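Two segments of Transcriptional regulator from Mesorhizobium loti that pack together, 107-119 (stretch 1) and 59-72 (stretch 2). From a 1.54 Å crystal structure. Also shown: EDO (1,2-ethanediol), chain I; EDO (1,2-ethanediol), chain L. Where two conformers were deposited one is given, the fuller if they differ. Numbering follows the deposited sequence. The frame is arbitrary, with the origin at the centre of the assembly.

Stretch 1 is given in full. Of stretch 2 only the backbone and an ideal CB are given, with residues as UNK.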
# COMPACT_ATOMS: atom_id res chain seq x y z
N GLU A 107 15.65 1.51 2.15
CA GLU A 107 15.61 2.94 2.40
C GLU A 107 14.40 3.60 1.75
O GLU A 107 13.79 4.48 2.34
CB GLU A 107 16.94 3.61 2.04
CG GLU A 107 18.17 3.04 2.82
CD GLU A 107 17.99 3.02 4.35
OE1 GLU A 107 17.77 4.10 4.92
OE2 GLU A 107 18.06 1.93 4.98
N LEU A 108 14.03 3.13 0.56
CA LEU A 108 12.84 3.61 -0.13
C LEU A 108 11.57 3.29 0.68
O LEU A 108 10.68 4.12 0.80
CB LEU A 108 12.74 3.03 -1.56
CG LEU A 108 11.66 3.57 -2.45
CD1 LEU A 108 11.85 5.08 -2.68
CD2 LEU A 108 11.63 2.85 -3.77
N LEU A 109 11.50 2.10 1.27
CA LEU A 109 10.35 1.72 2.10
C LEU A 109 10.26 2.61 3.35
O LEU A 109 9.16 3.00 3.73
CB LEU A 109 10.44 0.25 2.51
CG LEU A 109 10.38 -0.79 1.38
CD1 LEU A 109 10.67 -2.19 1.93
CD2 LEU A 109 9.08 -0.79 0.71
N LYS A 110 11.40 2.92 3.95
CA LYS A 110 11.42 3.84 5.10
C LYS A 110 10.88 5.22 4.71
O LYS A 110 10.05 5.81 5.43
CB LYS A 110 12.80 3.95 5.72
CG LYS A 110 13.33 2.66 6.42
CD LYS A 110 14.82 2.79 6.83
CE LYS A 110 15.32 1.51 7.47
NZ LYS A 110 16.83 1.47 7.56
N LEU A 111 11.30 5.72 3.56
CA LEU A 111 10.79 7.01 3.06
C LEU A 111 9.26 6.93 2.80
O LEU A 111 8.51 7.88 3.15
CB LEU A 111 11.54 7.45 1.80
CG LEU A 111 11.21 8.86 1.28
CD1 LEU A 111 11.57 9.95 2.30
CD2 LEU A 111 11.87 9.14 -0.10
N ARG A 112 8.78 5.84 2.19
CA ARG A 112 7.34 5.67 1.96
C ARG A 112 6.55 5.77 3.26
O ARG A 112 5.52 6.45 3.32
CB ARG A 112 7.02 4.34 1.23
CG ARG A 112 6.67 4.46 -0.27
CD ARG A 112 6.59 3.06 -0.90
NE ARG A 112 5.52 2.70 -1.86
CZ ARG A 112 4.32 2.20 -1.52
NH1 ARG A 112 3.95 2.08 -0.25
NH2 ARG A 112 3.45 1.82 -2.48
N ARG A 113 7.03 5.08 4.30
CA ARG A 113 6.36 5.14 5.62
C ARG A 113 6.25 6.58 6.14
O ARG A 113 5.20 6.98 6.67
CB ARG A 113 7.09 4.28 6.64
CG ARG A 113 6.40 4.16 7.99
CD ARG A 113 7.13 3.28 8.99
NE ARG A 113 7.55 2.01 8.39
CZ ARG A 113 6.77 0.97 8.11
NH1 ARG A 113 5.46 1.01 8.34
NH2 ARG A 113 7.28 -0.10 7.55
N LEU A 114 7.35 7.34 6.00
CA LEU A 114 7.36 8.74 6.47
C LEU A 114 6.37 9.61 5.70
O LEU A 114 5.69 10.45 6.31
CB LEU A 114 8.76 9.36 6.42
CG LEU A 114 9.82 8.73 7.31
CD1 LEU A 114 11.14 9.42 7.12
CD2 LEU A 114 9.40 8.78 8.76
N ILE A 115 6.31 9.42 4.38
CA ILE A 115 5.39 10.17 3.54
C ILE A 115 3.94 9.89 4.00
O ILE A 115 3.17 10.81 4.19
CB ILE A 115 5.59 9.82 2.06
CG1 ILE A 115 6.96 10.36 1.57
CG2 ILE A 115 4.41 10.37 1.23
CD1 ILE A 115 7.47 9.70 0.22
N ILE A 116 3.61 8.62 4.24
CA ILE A 116 2.27 8.24 4.71
C ILE A 116 1.98 8.74 6.11
O ILE A 116 0.89 9.24 6.39
CB ILE A 116 2.09 6.68 4.60
CG1 ILE A 116 2.06 6.26 3.13
CG2 ILE A 116 0.77 6.23 5.31
CD1 ILE A 116 2.22 4.79 2.81
N ALA A 117 2.97 8.65 6.99
CA ALA A 117 2.82 9.17 8.35
C ALA A 117 2.48 10.67 8.38
O ALA A 117 1.79 11.14 9.29
CB ALA A 117 4.09 8.90 9.19
N ASN A 118 2.98 11.40 7.39
CA ASN A 118 2.76 12.85 7.25
C ASN A 118 1.64 13.25 6.29
O ASN A 118 1.57 14.43 5.87
CB ASN A 118 4.10 13.49 6.85
CG ASN A 118 5.07 13.50 8.00
OD1 ASN A 118 4.85 14.21 8.99
ND2 ASN A 118 6.13 12.69 7.91
N ALA A 119 0.73 12.32 5.98
CA ALA A 119 -0.40 12.57 5.07
C ALA A 119 -1.29 13.74 5.51
O ALA A 119 -1.78 14.49 4.68
CB ALA A 119 -1.26 11.30 4.90
N UNK A 59 12.32 21.52 2.09
CA UNK A 59 13.40 20.59 1.82
C UNK A 59 12.89 19.13 1.75
O UNK A 59 13.29 18.38 0.88
CB UNK A 59 14.48 20.73 2.90
N UNK A 60 11.96 18.77 2.64
CA UNK A 60 11.36 17.41 2.63
C UNK A 60 10.64 17.19 1.28
O UNK A 60 10.71 16.11 0.68
CB UNK A 60 10.38 17.23 3.79
N UNK A 61 9.96 18.22 0.78
CA UNK A 61 9.31 18.12 -0.52
C UNK A 61 10.29 17.85 -1.65
O UNK A 61 10.04 17.02 -2.52
CB UNK A 61 8.53 19.41 -0.81
N UNK A 62 11.44 18.53 -1.63
CA UNK A 62 12.50 18.27 -2.61
C UNK A 62 13.11 16.86 -2.50
O UNK A 62 13.52 16.29 -3.51
CB UNK A 62 13.61 19.31 -2.45
N UNK A 63 13.23 16.34 -1.27
CA UNK A 63 13.70 14.96 -1.03
C UNK A 63 12.74 13.99 -1.74
O UNK A 63 13.17 13.08 -2.46
CB UNK A 63 13.78 14.65 0.47
N UNK A 64 11.44 14.21 -1.54
CA UNK A 64 10.41 13.32 -2.17
C UNK A 64 10.53 13.37 -3.68
O UNK A 64 10.59 12.34 -4.36
CB UNK A 64 8.99 13.73 -1.75
N UNK A 65 10.61 14.58 -4.24
CA UNK A 65 10.74 14.71 -5.68
C UNK A 65 12.02 14.10 -6.24
O UNK A 65 11.99 13.50 -7.31
CB UNK A 65 10.67 16.19 -6.06
N UNK A 66 13.15 14.26 -5.54
CA UNK A 66 14.43 13.68 -5.99
C UNK A 66 14.36 12.15 -6.02
O UNK A 66 14.80 11.54 -6.98
CB UNK A 66 15.57 14.13 -5.08
N UNK A 67 13.79 11.57 -4.97
CA UNK A 67 13.65 10.12 -4.89
C UNK A 67 12.70 9.62 -6.02
O UNK A 67 13.03 8.63 -6.71
CB UNK A 67 13.12 9.72 -3.51
N UNK A 68 11.62 10.34 -6.26
CA UNK A 68 10.67 9.98 -7.33
C UNK A 68 11.37 9.99 -8.67
O UNK A 68 11.19 9.10 -9.48
CB UNK A 68 9.48 10.94 -7.35
N UNK A 69 12.20 11.02 -8.90
CA UNK A 69 12.96 11.10 -10.14
C UNK A 69 13.97 9.96 -10.32
O UNK A 69 14.08 9.38 -11.40
CB UNK A 69 13.69 12.44 -10.20
N UNK A 70 14.70 9.66 -9.26
CA UNK A 70 15.74 8.61 -9.29
C UNK A 70 15.13 7.23 -9.57
O UNK A 70 15.62 6.49 -10.41
CB UNK A 70 16.50 8.58 -7.96
N UNK A 71 14.04 6.93 -8.88
CA UNK A 71 13.33 5.66 -9.09
C UNK A 71 12.80 5.56 -10.51
O UNK A 71 12.99 4.54 -11.17
CB UNK A 71 12.18 5.52 -8.09
N UNK A 72 12.17 6.63 -10.99
CA UNK A 72 11.65 6.62 -12.34
C UNK A 72 12.70 6.51 -13.43
O UNK A 72 12.41 5.91 -14.46
CB UNK A 72 10.83 7.89 -12.57
C1 EDO I . 15.56 6.61 -1.35
O1 EDO I . 15.90 7.87 -1.92
C2 EDO I . 16.02 6.68 0.09
O2 EDO I . 17.44 6.76 0.09
C1 EDO L . -1.69 10.25 8.90
O1 EDO L . -2.51 10.76 9.98
C2 EDO L . -0.92 9.07 9.48
O2 EDO L . -0.05 9.46 10.57

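Stretch 2 is helical throughout, and its axis runs at 136° to that of helix 107-117, with a closest approach of 11.8 Å. That spacing leaves room for side chains of moderate to large size between the backbones. Stretch 1 offers mainly aliphatic groups, from Leu108, Leu111, Leu114 and Ile115, with the amide of Asn118 at the far end.

Position 59 lies beyond the reach of stretch 1, so the visible atoms set little preference; it is Leu59.

At position 60 the CA-to-CB bond points toward stretch 1, yet no atom of that stretch lies within 5.5 Å of the ideal CB. Only a long side chain could cross the gap, such as Met or an aromatic residue; a Leu would fall short. The residue is Phe60. Its ring edge meets Leu111 and Leu114, with CE1 4.1 Å from Leu111 CD1 and CZ 4.1 Å from Leu114 CB. CE2 lies 3.9 Å from Asn118 ND2, which approaches obliquely and is already hydrogen-bonded to Leu114 O at 2.8 Å.

Positions 61 and 62 are out of reach, and small or polar residues would be equally acceptable. They are Gly61, in ordinary helical geometry, and Glu62.

Position 63 points toward stretch 1, again with nothing close to the ideal CB. The nearby methyls of Leu111 favour an aliphatic residue such as Val, Ile or Leu. Val63 makes a modest contact, its CG1 4.2 Å from Leu111 CD1.

At position 64 the CA-to-CB bond runs sideways, but the ideal CB is 4.7 Å from Ile115 CD1. Ala would leave a looser contact, whereas Val or Ile could meet that methyl. Val64 does so, placing CG2 3.9 Å from Ile115 CD1; the isoleucine itself starts sideways and brings its end nearer.

Positions 65 and 66 face no part of stretch 1 and are permissive. They hold Leu65 and Ser66.

Position 67 is the most closely approached, with its ideal CB 3.7 Å from Leu111 CD2 and 4.9 Å from Leu108 CD1. So little space favours a compact residue: Ala, Ser, Thr or Val. An ethanediol (chain I) nearby also offers hydroxyls to a polar group. Thr67 serves both surroundings. Its CG2 packs 3.4 Å from Leu108 CD1, while OG1, 3.5 Å from Leu111 CD2, hydrogen-bonds to O1 of the ethanediol at 2.7 Å.

Position 68 points sideways with nothing near, and stretch 1 imposes no choice; it is Ala68. Positions 69 and 70 are also out of reach and could readily be polar. They are Ser69 and Gln70, whose NE2 makes a weak hydrogen bond to Ser66 OG at 2.8 Å.

Position 71 points toward stretch 1, its ideal CB 5.1 Å from Leu108 CD2. A medium aliphatic side chain would close the gap, and Val71 brings CG2 to 4.0 Å from that Leu108 CD2.

Position 72 is out of reach; polar or apolar would suit. Asn72 turns back on its own helix, donating from ND2 to Ala68 O at 3.0 Å.

Stretch 2 59-72: LFGEVVLSTASQVN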
# COMPACT_ATOMS: atom_id res chain seq x y z
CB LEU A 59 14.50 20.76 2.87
CG LEU A 59 15.74 19.86 2.75
CD1 LEU A 59 16.34 19.76 1.35
CD2 LEU A 59 16.85 20.30 3.75
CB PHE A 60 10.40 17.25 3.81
CG PHE A 60 10.12 15.81 4.27
CD1 PHE A 60 10.54 14.68 3.55
CD2 PHE A 60 9.36 15.62 5.42
CE1 PHE A 60 10.25 13.39 4.05
CE2 PHE A 60 9.06 14.33 5.89
CZ PHE A 60 9.51 13.25 5.22
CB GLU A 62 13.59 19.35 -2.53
CG GLU A 62 13.08 20.67 -3.04
CD GLU A 62 12.90 20.68 -4.56
OE1 GLU A 62 13.79 20.23 -5.32
OE2 GLU A 62 11.89 21.17 -5.00
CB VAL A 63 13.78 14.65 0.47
CG1 VAL A 63 13.81 13.13 0.76
CG2 VAL A 63 15.01 15.37 1.06
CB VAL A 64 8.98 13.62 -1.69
CG1 VAL A 64 7.93 12.83 -2.53
CG2 VAL A 64 8.84 13.36 -0.17
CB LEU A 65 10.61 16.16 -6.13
CG LEU A 65 9.27 16.83 -5.89
CD1 LEU A 65 9.39 18.34 -6.21
CD2 LEU A 65 8.18 16.18 -6.74
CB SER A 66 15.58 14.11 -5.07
OG SER A 66 16.83 13.59 -5.52
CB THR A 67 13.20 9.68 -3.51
OG1 THR A 67 14.26 9.92 -2.59
CG2 THR A 67 12.90 8.17 -3.52
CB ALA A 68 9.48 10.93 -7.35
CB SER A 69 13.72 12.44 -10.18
OG SER A 69 14.47 12.55 -11.36
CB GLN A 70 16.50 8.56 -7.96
CG GLN A 70 17.40 9.77 -7.71
CD GLN A 70 17.86 9.84 -6.25
OE1 GLN A 70 17.99 8.82 -5.57
NE2 GLN A 70 18.07 11.06 -5.76
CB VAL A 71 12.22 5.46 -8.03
CG1 VAL A 71 11.39 4.21 -8.33
CG2 VAL A 71 12.87 5.34 -6.65
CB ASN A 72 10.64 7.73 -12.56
CG ASN A 72 9.28 7.34 -12.07
OD1 ASN A 72 8.55 6.65 -12.79
ND2 ASN A 72 8.94 7.73 -10.82
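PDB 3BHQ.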